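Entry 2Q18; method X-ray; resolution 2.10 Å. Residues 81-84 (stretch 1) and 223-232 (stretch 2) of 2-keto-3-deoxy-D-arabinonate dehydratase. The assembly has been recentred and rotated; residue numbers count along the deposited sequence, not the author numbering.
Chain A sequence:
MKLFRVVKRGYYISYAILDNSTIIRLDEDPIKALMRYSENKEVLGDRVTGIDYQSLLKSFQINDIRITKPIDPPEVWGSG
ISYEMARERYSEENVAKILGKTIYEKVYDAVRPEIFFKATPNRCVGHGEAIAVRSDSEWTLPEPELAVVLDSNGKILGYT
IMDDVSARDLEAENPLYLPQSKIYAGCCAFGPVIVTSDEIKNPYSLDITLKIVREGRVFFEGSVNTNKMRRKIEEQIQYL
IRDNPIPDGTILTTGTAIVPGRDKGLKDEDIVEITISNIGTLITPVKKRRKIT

Stretch 1, residues 81-84: ISYE
Stretch 2 (223-232) SVNTNKMRRK

Two segments whose touching residues lie at least 141 apart in sequence meet through one beta bridge and an aromatic anchor, burying 462 Å² in total. Stretch 1 is irregular. Stretch 2 leaves a strand at Asn 225, makes a 3-10 turn through 226-228 and continues as loop until Lys 232, at the N-cap position right before a helix. Lys 228 N to Asn 225 O and Met 229 N to Thr 226 O, both 3.1 Å, hold the turn, and Asn 227 N donates a hydrogen bond to Asn 225 OD1 at 2.9 Å.

Ile 81 (phi/psi 55/47) contributes its carbonyl: water 1 donates to Ile 81 O at 2.7 Å and accepts from Arg 231 NH1 at 2.7 Å.

Ser 82 (-106/-8, chi1 p) is the backbone hub. Its O accepts from Arg 230 N at 2.7 Å and from Arg 231 N at 2.9 Å, two consecutive amides converging on one carbonyl. The small, buried side chain suits the close approach, Ser 82 CB lying 3.8 Å from Arg 231 CB.

Tyr 83 (-106/154) forms the single bridge with Met 229 (-72/124), CA to CA 4.2 Å, the backbones running antiparallel here. Its CB points sideways, but with chi1 m and chi2 80° the ring end comes nearer stretch 2. Met 229, chi1 t, chi2 t and chi3 m, extends over one face, placing Met 229 CG 4.2 Å from the Tyr 83 ring centroid, 12° off the normal, a CH-pi contact. Asn 225 O sits at the edge, 4.0 Å from Tyr 83 CE2. A long, flexible methionine suits this flat, buried surface.

Glu 84 (chi1 -91°, between wells, chi2 m) completes the bridge, its N donating to Lys 228 O at 3.0 Å, nearly straight at 169°. At the exposed margin, Glu 84 OE2 stays 4.5 Å from Arg 230 NE (chi1 to chi3 all t), opposite charges beyond salt-bridge range.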

# COMPACT_ATOMS: atom_id res chain seq x y z
N ILE A 81 16.91 -20.38 -32.66
CA ILE A 81 17.09 -20.73 -34.07
C ILE A 81 16.75 -19.53 -34.96
O ILE A 81 16.02 -19.64 -35.94
CB ILE A 81 16.26 -21.99 -34.47
CG1 ILE A 81 16.22 -23.00 -33.32
CG2 ILE A 81 16.84 -22.64 -35.73
CD1 ILE A 81 15.01 -23.90 -33.31
N SER A 82 17.30 -18.37 -34.59
CA SER A 82 17.00 -17.12 -35.27
C SER A 82 18.15 -16.65 -36.16
O SER A 82 18.01 -15.68 -36.91
CB SER A 82 16.66 -16.04 -34.25
OG SER A 82 17.75 -15.82 -33.37
N TYR A 83 19.29 -17.34 -36.07
CA TYR A 83 20.48 -16.97 -36.82
C TYR A 83 20.73 -17.93 -37.98
O TYR A 83 20.32 -19.09 -37.94
CB TYR A 83 21.70 -16.95 -35.90
CG TYR A 83 21.81 -15.72 -35.02
CD1 TYR A 83 21.06 -15.61 -33.84
CD2 TYR A 83 22.67 -14.68 -35.35
CE1 TYR A 83 21.16 -14.48 -33.03
CE2 TYR A 83 22.79 -13.55 -34.54
CZ TYR A 83 22.02 -13.46 -33.38
OH TYR A 83 22.14 -12.34 -32.58
N GLU A 84 21.43 -17.43 -39.01
CA GLU A 84 21.79 -18.20 -40.21
C GLU A 84 22.29 -19.61 -39.90
O GLU A 84 23.07 -19.81 -38.97
CB GLU A 84 22.83 -17.43 -41.02
CG GLU A 84 22.26 -16.51 -42.08
CD GLU A 84 22.08 -17.20 -43.43
OE1 GLU A 84 23.09 -17.70 -43.98
OE2 GLU A 84 20.94 -17.23 -43.94
N SER A 223 32.59 -14.74 -31.12
CA SER A 223 31.80 -13.57 -31.46
C SER A 223 30.93 -13.79 -32.70
O SER A 223 31.21 -14.66 -33.52
CB SER A 223 32.69 -12.34 -31.64
OG SER A 223 33.50 -12.48 -32.79
N VAL A 224 29.87 -13.00 -32.80
CA VAL A 224 29.00 -12.97 -33.97
C VAL A 224 28.39 -11.57 -34.08
O VAL A 224 28.23 -10.87 -33.07
CB VAL A 224 27.89 -14.07 -33.90
CG1 VAL A 224 26.81 -13.72 -32.86
CG2 VAL A 224 27.27 -14.31 -35.27
N ASN A 225 28.10 -11.16 -35.31
CA ASN A 225 27.41 -9.90 -35.54
C ASN A 225 25.93 -10.16 -35.75
O ASN A 225 25.55 -11.19 -36.31
CB ASN A 225 28.01 -9.15 -36.73
CG ASN A 225 27.54 -7.71 -36.82
OD1 ASN A 225 26.40 -7.44 -37.21
ND2 ASN A 225 28.42 -6.78 -36.46
N THR A 226 25.09 -9.23 -35.29
CA THR A 226 23.63 -9.38 -35.42
C THR A 226 23.14 -9.28 -36.87
O THR A 226 21.95 -9.51 -37.14
CB THR A 226 22.86 -8.36 -34.54
OG1 THR A 226 23.31 -7.03 -34.83
CG2 THR A 226 23.05 -8.66 -33.06
N ASN A 227 24.05 -8.96 -37.80
CA ASN A 227 23.72 -9.02 -39.23
C ASN A 227 23.54 -10.46 -39.72
O ASN A 227 23.11 -10.69 -40.85
CB ASN A 227 24.73 -8.24 -40.10
CG ASN A 227 26.15 -8.81 -40.03
OD1 ASN A 227 26.36 -10.02 -39.93
ND2 ASN A 227 27.14 -7.92 -40.11
N LYS A 228 23.86 -11.42 -38.85
CA LYS A 228 23.65 -12.83 -39.13
C LYS A 228 22.28 -13.33 -38.64
O LYS A 228 21.93 -14.49 -38.88
CB LYS A 228 24.77 -13.67 -38.50
CG LYS A 228 26.18 -13.27 -38.96
CD LYS A 228 26.54 -13.85 -40.33
CE LYS A 228 27.47 -12.93 -41.11
NZ LYS A 228 28.51 -12.23 -40.27
N MET A 229 21.53 -12.47 -37.96
CA MET A 229 20.18 -12.83 -37.53
C MET A 229 19.25 -12.88 -38.74
O MET A 229 19.15 -11.92 -39.50
CB MET A 229 19.64 -11.86 -36.47
CG MET A 229 18.56 -12.47 -35.56
SD MET A 229 17.69 -11.31 -34.47
CE MET A 229 19.07 -10.51 -33.65
N ARG A 230 18.61 -14.03 -38.92
CA ARG A 230 17.76 -14.28 -40.08
C ARG A 230 16.29 -14.06 -39.72
O ARG A 230 15.54 -13.46 -40.49
CB ARG A 230 18.00 -15.70 -40.60
CG ARG A 230 17.19 -16.08 -41.83
CD ARG A 230 17.62 -17.44 -42.35
NE ARG A 230 16.58 -18.11 -43.13
CZ ARG A 230 15.63 -18.88 -42.61
NH1 ARG A 230 15.57 -19.10 -41.30
NH2 ARG A 230 14.73 -19.45 -43.40
N ARG A 231 15.89 -14.56 -38.56
CA ARG A 231 14.55 -14.34 -38.04
C ARG A 231 14.51 -13.00 -37.29
O ARG A 231 15.03 -12.89 -36.18
CB ARG A 231 14.15 -15.49 -37.11
CG ARG A 231 12.66 -15.55 -36.80
CD ARG A 231 11.88 -16.17 -37.94
NE ARG A 231 12.02 -17.62 -37.98
CZ ARG A 231 11.13 -18.44 -38.54
NH1 ARG A 231 11.34 -19.75 -38.53
NH2 ARG A 231 10.03 -17.94 -39.10
N LYS A 232 13.91 -11.99 -37.91
CA LYS A 232 13.92 -10.63 -37.37
C LYS A 232 13.11 -10.47 -36.08
O LYS A 232 12.18 -11.24 -35.82
CB LYS A 232 13.51 -9.61 -38.45
CG LYS A 232 12.04 -9.65 -38.86
CD LYS A 232 11.84 -9.17 -40.30
CE LYS A 232 12.12 -7.67 -40.45
NZ LYS A 232 11.71 -7.17 -41.79
O HOH W 1 13.57 -20.10 -37.03